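Aminoacyltransferase FemA (Staphylococcus aureus, PDB 1LRZ) catalyses the addition of glycines 2 and 3 to the pentaglycine interpeptide bridge of the staphylococcal cell-wall precursor, with glycyl-tRNA as donor. Local coordinates at residues 360-370 with 383-393. Residues are numbered along the deposited sequence; the frame is centred on the assembly and turned at random.
Sequences RYNFYGVSGKF and KKGYNAEIIEY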
loop_
_atom_site.group_PDB
_atom_site.type_symbol
_atom_site.label_atom_id
_atom_site.label_comp_id
_atom_site.label_asym_id
_atom_site.label_seq_id
_atom_site.Cartn_x
_atom_site.Cartn_y
_atom_site.Cartn_z
ATOM N N ARG A 360 -2.951 -1.928 -10.502
ATOM C CA ARG A 360 -1.733 -2.188 -9.744
ATOM C C ARG A 360 -2.014 -2.139 -8.252
ATOM O O ARG A 360 -2.620 -1.190 -7.763
ATOM C CB ARG A 360 -0.689 -1.147 -10.130
ATOM C CG ARG A 360 0.597 -1.149 -9.318
ATOM C CD ARG A 360 1.598 -0.219 -10.013
ATOM N NE ARG A 360 2.681 0.237 -9.149
ATOM C CZ ARG A 360 3.974 0.054 -9.399
ATOM N NH1 ARG A 360 4.363 -0.601 -10.493
ATOM N NH2 ARG A 360 4.885 0.577 -8.580
ATOM N N TYR A 361 -1.581 -3.170 -7.536
ATOM C CA TYR A 361 -1.785 -3.244 -6.100
ATOM C C TYR A 361 -0.391 -3.306 -5.477
ATOM O O TYR A 361 0.327 -4.297 -5.614
ATOM C CB TYR A 361 -2.594 -4.492 -5.748
ATOM C CG TYR A 361 -3.021 -4.546 -4.301
ATOM C CD1 TYR A 361 -4.154 -3.859 -3.858
ATOM C CD2 TYR A 361 -2.288 -5.282 -3.370
ATOM C CE1 TYR A 361 -4.545 -3.907 -2.522
ATOM C CE2 TYR A 361 -2.664 -5.335 -2.032
ATOM C CZ TYR A 361 -3.793 -4.648 -1.616
ATOM O OH TYR A 361 -4.152 -4.710 -0.293
ATOM N N ASN A 362 -0.022 -2.234 -4.793
ATOM C CA ASN A 362 1.299 -2.100 -4.207
ATOM C C ASN A 362 1.371 -2.457 -2.718
ATOM O O ASN A 362 0.910 -1.681 -1.881
ATOM C CB ASN A 362 1.758 -0.652 -4.418
ATOM C CG ASN A 362 3.261 -0.507 -4.414
ATOM O OD1 ASN A 362 3.963 -1.308 -3.808
ATOM N ND2 ASN A 362 3.764 0.538 -5.085
ATOM N N PHE A 363 1.953 -3.616 -2.393
ATOM C CA PHE A 363 2.111 -4.031 -0.995
ATOM C C PHE A 363 3.166 -3.123 -0.362
ATOM O O PHE A 363 3.434 -3.171 0.841
ATOM C CB PHE A 363 2.554 -5.500 -0.895
ATOM C CG PHE A 363 1.437 -6.480 -1.119
ATOM C CD1 PHE A 363 1.287 -7.125 -2.347
ATOM C CD2 PHE A 363 0.521 -6.752 -0.097
ATOM C CE1 PHE A 363 0.233 -8.030 -2.557
ATOM C CE2 PHE A 363 -0.538 -7.661 -0.301
ATOM C CZ PHE A 363 -0.682 -8.299 -1.527
ATOM N N TYR A 364 3.760 -2.299 -1.216
ATOM C CA TYR A 364 4.769 -1.319 -0.839
ATOM C C TYR A 364 6.126 -1.825 -0.320
ATOM O O TYR A 364 6.623 -2.865 -0.745
ATOM C CB TYR A 364 4.165 -0.288 0.138
ATOM C CG TYR A 364 4.587 1.148 -0.158
ATOM C CD1 TYR A 364 4.510 1.661 -1.465
ATOM C CD2 TYR A 364 5.051 1.992 0.851
ATOM C CE1 TYR A 364 4.880 2.965 -1.753
ATOM C CE2 TYR A 364 5.433 3.316 0.569
ATOM C CZ TYR A 364 5.342 3.790 -0.734
ATOM O OH TYR A 364 5.706 5.085 -1.036
ATOM N N GLY A 365 6.709 -1.069 0.602
ATOM C CA GLY A 365 8.045 -1.348 1.093
ATOM C C GLY A 365 8.560 -2.662 1.645
ATOM O O GLY A 365 7.912 -3.290 2.477
ATOM N N VAL A 366 9.723 -3.086 1.146
ATOM C CA VAL A 366 10.414 -4.266 1.678
ATOM C C VAL A 366 11.866 -3.791 1.796
ATOM O O VAL A 366 12.304 -2.921 1.029
ATOM C CB VAL A 366 10.308 -5.539 0.768
ATOM C CG1 VAL A 366 8.833 -5.917 0.576
ATOM C CG2 VAL A 366 11.000 -5.315 -0.566
ATOM N N SER A 367 12.606 -4.343 2.753
ATOM C CA SER A 367 13.984 -3.911 2.995
ATOM C C SER A 367 14.950 -4.086 1.827
ATOM O O SER A 367 15.889 -3.306 1.678
ATOM C CB SER A 367 14.556 -4.640 4.215
ATOM O OG SER A 367 14.727 -6.018 3.927
ATOM N N GLY A 368 14.727 -5.097 1.001
ATOM C CA GLY A 368 15.640 -5.321 -0.108
ATOM C C GLY A 368 16.742 -6.294 0.296
ATOM O O GLY A 368 17.564 -6.692 -0.528
ATOM N N LYS A 369 16.755 -6.673 1.571
ATOM C CA LYS A 369 17.735 -7.627 2.091
ATOM C C LYS A 369 16.961 -8.942 2.170
ATOM O O LYS A 369 16.318 -9.239 3.182
ATOM C CB LYS A 369 18.193 -7.231 3.497
ATOM C CG LYS A 369 18.838 -5.857 3.623
ATOM C CD LYS A 369 19.127 -5.555 5.093
ATOM C CE LYS A 369 19.682 -4.153 5.307
ATOM N NZ LYS A 369 19.842 -3.853 6.774
ATOM N N PHE A 370 17.004 -9.725 1.106
ATOM C CA PHE A 370 16.254 -10.963 1.091
ATOM C C PHE A 370 16.967 -12.122 1.795
ATOM O O PHE A 370 17.420 -13.073 1.165
ATOM C CB PHE A 370 15.883 -11.318 -0.358
ATOM C CG PHE A 370 15.053 -10.257 -1.040
ATOM C CD1 PHE A 370 15.663 -9.168 -1.663
ATOM C CD2 PHE A 370 13.663 -10.317 -1.015
ATOM C CE1 PHE A 370 14.902 -8.151 -2.244
ATOM C CE2 PHE A 370 12.886 -9.301 -1.593
ATOM C CZ PHE A 370 13.507 -8.221 -2.207
ATOM N N LYS A 383 3.837 -11.272 1.526
ATOM C CA LYS A 383 3.638 -10.586 0.253
ATOM C C LYS A 383 3.914 -11.538 -0.915
ATOM O O LYS A 383 3.173 -11.565 -1.908
ATOM C CB LYS A 383 4.537 -9.346 0.209
ATOM C CG LYS A 383 4.133 -8.335 1.293
ATOM C CD LYS A 383 4.993 -7.083 1.337
ATOM C CE LYS A 383 4.470 -6.165 2.456
ATOM N NZ LYS A 383 5.161 -4.852 2.557
ATOM N N LYS A 384 4.962 -12.343 -0.771
ATOM C CA LYS A 384 5.339 -13.326 -1.782
ATOM C C LYS A 384 4.173 -14.265 -2.096
ATOM O O LYS A 384 3.925 -14.607 -3.261
ATOM C CB LYS A 384 6.538 -14.141 -1.276
ATOM C CG LYS A 384 7.042 -15.195 -2.244
ATOM C CD LYS A 384 8.161 -15.992 -1.610
ATOM C CE LYS A 384 8.573 -17.163 -2.490
ATOM N NZ LYS A 384 9.715 -17.899 -1.874
ATOM N N GLY A 385 3.453 -14.657 -1.047
ATOM C CA GLY A 385 2.330 -15.566 -1.191
ATOM C C GLY A 385 1.182 -15.073 -2.061
ATOM O O GLY A 385 0.358 -15.884 -2.497
ATOM N N TYR A 386 1.122 -13.762 -2.317
ATOM C CA TYR A 386 0.069 -13.177 -3.148
ATOM C C TYR A 386 0.458 -13.134 -4.628
ATOM O O TYR A 386 -0.296 -12.628 -5.463
ATOM C CB TYR A 386 -0.255 -11.751 -2.670
ATOM C CG TYR A 386 -1.171 -11.702 -1.467
ATOM C CD1 TYR A 386 -2.558 -11.732 -1.615
ATOM C CD2 TYR A 386 -0.648 -11.650 -0.176
ATOM C CE1 TYR A 386 -3.404 -11.706 -0.493
ATOM C CE2 TYR A 386 -1.480 -11.631 0.947
ATOM C CZ TYR A 386 -2.852 -11.657 0.787
ATOM O OH TYR A 386 -3.669 -11.624 1.912
ATOM N N ASN A 387 1.636 -13.664 -4.937
ATOM C CA ASN A 387 2.169 -13.693 -6.296
ATOM C C ASN A 387 2.645 -12.318 -6.741
ATOM O O ASN A 387 2.642 -12.021 -7.925
ATOM C CB ASN A 387 1.135 -14.202 -7.321
ATOM C CG ASN A 387 1.790 -14.655 -8.623
ATOM O OD1 ASN A 387 1.255 -14.457 -9.713
ATOM N ND2 ASN A 387 2.952 -15.271 -8.508
ATOM N N ALA A 388 3.039 -11.477 -5.796
ATOM C CA ALA A 388 3.533 -10.154 -6.133
ATOM C C ALA A 388 4.956 -10.315 -6.654
ATOM O O ALA A 388 5.534 -11.399 -6.547
ATOM C CB ALA A 388 3.538 -9.276 -4.898
ATOM N N GLU A 389 5.515 -9.260 -7.243
ATOM C CA GLU A 389 6.904 -9.323 -7.707
ATOM C C GLU A 389 7.637 -8.148 -7.055
ATOM O O GLU A 389 6.992 -7.251 -6.526
ATOM C CB GLU A 389 6.985 -9.222 -9.241
ATOM C CG GLU A 389 7.005 -7.815 -9.770
ATOM C CD GLU A 389 7.067 -7.743 -11.297
ATOM O OE1 GLU A 389 7.965 -8.377 -11.910
ATOM O OE2 GLU A 389 6.213 -7.035 -11.874
ATOM N N ILE A 390 8.967 -8.138 -7.072
ATOM C CA ILE A 390 9.683 -7.013 -6.465
ATOM C C ILE A 390 10.123 -5.988 -7.520
ATOM O O ILE A 390 10.619 -6.351 -8.590
ATOM C CB ILE A 390 10.969 -7.460 -5.721
ATOM C CG1 ILE A 390 10.627 -8.435 -4.580
ATOM C CG2 ILE A 390 11.698 -6.229 -5.168
ATOM C CD1 ILE A 390 9.706 -7.862 -3.517
ATOM N N ILE A 391 9.926 -4.709 -7.227
ATOM C CA ILE A 391 10.391 -3.681 -8.144
ATOM C C ILE A 391 11.417 -2.848 -7.381
ATOM O O ILE A 391 11.132 -2.341 -6.294
ATOM C CB ILE A 391 9.258 -2.754 -8.648
ATOM C CG1 ILE A 391 8.227 -3.580 -9.429
ATOM C CG2 ILE A 391 9.860 -1.640 -9.567
ATOM C CD1 ILE A 391 7.028 -2.761 -9.932
ATOM N N GLU A 392 12.624 -2.762 -7.930
ATOM C CA GLU A 392 13.687 -1.965 -7.324
ATOM C C GLU A 392 13.775 -0.680 -8.130
ATOM O O GLU A 392 13.880 -0.730 -9.364
ATOM C CB GLU A 392 15.030 -2.699 -7.386
ATOM C CG GLU A 392 16.207 -1.848 -6.873
ATOM C CD GLU A 392 17.544 -2.579 -6.960
ATOM O OE1 GLU A 392 18.588 -1.985 -6.581
ATOM O OE2 GLU A 392 17.553 -3.752 -7.402
ATOM N N TYR A 393 13.731 0.460 -7.444
ATOM C CA TYR A 393 13.790 1.749 -8.115
ATOM C C TYR A 393 15.217 2.304 -8.187
ATOM O O TYR A 393 16.111 1.832 -7.489
ATOM C CB TYR A 393 12.855 2.743 -7.419
ATOM C CG TYR A 393 11.424 2.257 -7.381
ATOM C CD1 TYR A 393 10.911 1.643 -6.239
ATOM C CD2 TYR A 393 10.609 2.332 -8.514
ATOM C CE1 TYR A 393 9.630 1.110 -6.210
ATOM C CE2 TYR A 393 9.315 1.796 -8.506
ATOM C CZ TYR A 393 8.831 1.185 -7.346
ATOM O OH TYR A 393 7.554 0.669 -7.303
#
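Lys383 of helix 377-384 slides past Phe363 with its chain extended beyond CG, and its ammonium end grips backbone oxygens at the bulged part of strand 360-365. NZ donates to Phe363 O at 3.0 Å, arriving above the carbonyl plane, and more weakly to Gly365 O at 3.2 Å. A long, flexible amine suits this place: its methylenes pack on Phe363 CB and Val366 CG1 while its head serves the carbonyls of Gly365 and of Phe363, which with Tyr364 faces Ser159 in a classic beta bulge.

A second polar link is weaker. Arg360 NH2 lies 3.0 Å from Tyr393 OH, a bent bond (127°) at the guanidinium edge. The arginine reaches there because CG stands anti to the backbone N (chi1 173°) and the chain runs straight to NE. Its several N-H groups let it also serve its main partner, Glu324, which takes a salt bridge from NE.

The remaining contacts are apolar. The flat Phe363 ring brings CZ over one face of the Tyr386 ring, 3.4 Å from Tyr386 CG, with the planes inclined at 40°; the small Ala388 CB meets Phe363 CD1. Branched Ile390 offers CG1 to Phe370 CZ at 3.7 Å, and Ile390 CD1 meets Val366 CG2 tip to tip.

Arg360 and Tyr393 link strands 360-365 and 389-393 across the intervening strand 157-162, whereas Lys383, Tyr386 and Ala388 join helix 377-384 and the following turn to strand 360-365. The buried ammonium group meets two carbonyl oxygens, whose dipoles would help offset the cost of burying its charge.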